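Local coordinates for cellulase (PDB 5E09), which probably hydrolyses internal beta-1,4-glucosidic bonds of cellulose, using a family 5 catalytic barrel joined to carbohydrate-binding modules, at residues I47-D52 with Q314-E319. Sequence-based numbering, arbitrary orientation.
Sequences IKTIAD and QHLNRE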
# COMPACT_ATOMS: atom_id res chain seq x y z
N ILE A 47 -14.05 14.74 -3.51
CA ILE A 47 -13.12 15.32 -4.46
C ILE A 47 -12.48 16.59 -3.91
O ILE A 47 -11.25 16.77 -3.94
CB ILE A 47 -13.82 15.64 -5.80
CG1 ILE A 47 -14.61 14.43 -6.28
CG2 ILE A 47 -12.81 16.08 -6.84
CD1 ILE A 47 -13.77 13.17 -6.49
N LYS A 48 -13.33 17.48 -3.38
CA LYS A 48 -12.84 18.73 -2.82
C LYS A 48 -11.87 18.47 -1.67
O LYS A 48 -10.88 19.18 -1.51
CB LYS A 48 -13.99 19.62 -2.36
CG LYS A 48 -13.55 20.77 -1.47
CD LYS A 48 -14.59 21.88 -1.38
CE LYS A 48 -14.20 22.88 -0.31
NZ LYS A 48 -13.74 22.21 0.95
N THR A 49 -12.16 17.45 -0.87
CA THR A 49 -11.30 17.10 0.25
C THR A 49 -9.93 16.65 -0.26
O THR A 49 -8.89 17.09 0.24
CB THR A 49 -11.89 15.98 1.11
OG1 THR A 49 -13.21 16.35 1.56
CG2 THR A 49 -11.00 15.70 2.31
N ILE A 50 -9.94 15.78 -1.26
CA ILE A 50 -8.69 15.31 -1.85
C ILE A 50 -7.85 16.47 -2.37
O ILE A 50 -6.62 16.49 -2.20
CB ILE A 50 -8.96 14.30 -2.99
CG1 ILE A 50 -9.53 13.00 -2.41
CG2 ILE A 50 -7.69 14.03 -3.79
CD1 ILE A 50 -8.69 12.41 -1.29
N ALA A 51 -8.50 17.46 -2.99
CA ALA A 51 -7.76 18.64 -3.44
C ALA A 51 -7.23 19.45 -2.25
O ALA A 51 -6.07 19.86 -2.24
CB ALA A 51 -8.64 19.51 -4.32
N ASP A 52 -8.08 19.68 -1.25
CA ASP A 52 -7.71 20.45 -0.06
C ASP A 52 -6.51 19.86 0.68
O ASP A 52 -5.70 20.60 1.24
CB ASP A 52 -8.89 20.55 0.92
CG ASP A 52 -8.59 21.43 2.12
OD1 ASP A 52 -7.47 21.98 2.20
OD2 ASP A 52 -9.48 21.55 3.00
N GLN A 314 -9.69 2.73 2.86
CA GLN A 314 -9.09 2.44 4.16
C GLN A 314 -8.15 3.53 4.69
O GLN A 314 -7.68 3.44 5.82
CB GLN A 314 -8.31 1.12 4.09
CG GLN A 314 -6.97 1.21 3.39
CD GLN A 314 -6.30 -0.15 3.19
OE1 GLN A 314 -5.66 -0.39 2.16
NE2 GLN A 314 -6.46 -1.03 4.16
N HIS A 315 -7.86 4.54 3.88
CA HIS A 315 -6.97 5.61 4.34
C HIS A 315 -7.74 6.89 4.66
O HIS A 315 -7.68 7.38 5.79
CB HIS A 315 -5.88 5.89 3.31
CG HIS A 315 -4.93 4.76 3.12
ND1 HIS A 315 -4.41 4.03 4.18
CD2 HIS A 315 -4.41 4.20 2.01
CE1 HIS A 315 -3.61 3.10 3.72
NE2 HIS A 315 -3.59 3.17 2.40
N LEU A 316 -8.44 7.44 3.68
CA LEU A 316 -9.34 8.55 3.94
C LEU A 316 -10.70 8.00 4.35
O LEU A 316 -11.30 7.21 3.62
CB LEU A 316 -9.49 9.45 2.71
CG LEU A 316 -10.37 10.69 2.91
CD1 LEU A 316 -9.64 11.76 3.70
CD2 LEU A 316 -10.84 11.24 1.58
N ASN A 317 -11.17 8.39 5.53
CA ASN A 317 -12.54 8.05 5.92
C ASN A 317 -13.49 8.88 5.07
O ASN A 317 -13.57 10.10 5.21
CB ASN A 317 -12.76 8.29 7.42
CG ASN A 317 -14.11 7.76 7.91
OD1 ASN A 317 -15.11 7.78 7.19
ND2 ASN A 317 -14.14 7.30 9.15
N ARG A 318 -14.21 8.21 4.17
CA ARG A 318 -15.02 8.90 3.18
C ARG A 318 -16.35 9.36 3.74
O ARG A 318 -17.10 10.07 3.07
CB ARG A 318 -15.25 8.01 1.97
CG ARG A 318 -13.97 7.56 1.31
CD ARG A 318 -14.26 6.98 -0.04
NE ARG A 318 -13.06 6.45 -0.68
CZ ARG A 318 -13.07 5.78 -1.82
NH1 ARG A 318 -14.22 5.57 -2.44
NH2 ARG A 318 -11.93 5.32 -2.34
N GLU A 319 -16.65 8.94 4.96
CA GLU A 319 -17.86 9.40 5.62
C GLU A 319 -17.59 10.70 6.38
O GLU A 319 -18.42 11.61 6.36
CB GLU A 319 -18.41 8.33 6.55
CG GLU A 319 -19.64 8.74 7.34
CD GLU A 319 -19.94 7.82 8.51
OE1 GLU A 319 -19.63 6.61 8.43
OE2 GLU A 319 -20.48 8.31 9.53
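A single leucine carries one whole side of this contact: L316 reaches from the 314-319 segment to two residues of helix 44-52, and every touch is between methyl groups. Its CD2 lies 3.8 Å from CD1 of I50, the two side chains crossing at a slant, while its other branch, CD1, makes a looser approach of 4.4 Å to CG2 of T49. The CB of L316 points toward the helix, and with CG anti to the backbone N (chi1 -177°) both methyls meet it. I50 directs its CB less squarely at the leucine; with CG1 anti to the carbonyl carbon (chi1 -69°) and chi2 at -53°, CD1 ends up nearer. The backbones stay apart, 8.9 Å between CA of I50 and CA of L316. In the family 5 TIM barrel, the helix follows the first barrel strand, 20-23, and 314-319 follows the last, 306-311, so the contact lies near where barrel closure sets these strands side by side. I50 also packs on W21 of strand 20-23, and L316 on L46, extending the apolar patch. OG1 of T49 is hydrogen-bonded to E45 O, one turn earlier. Beyond L316 comes an Asx turn: N317 OD1 accepts hydrogen bonds from E319 N (2.9 Å, in the carbonyl plane) and T320 N. R318 is hydrogen-bonded through NH2 to G24 O and through NH1 to T26 OG1, just past strand 20-23.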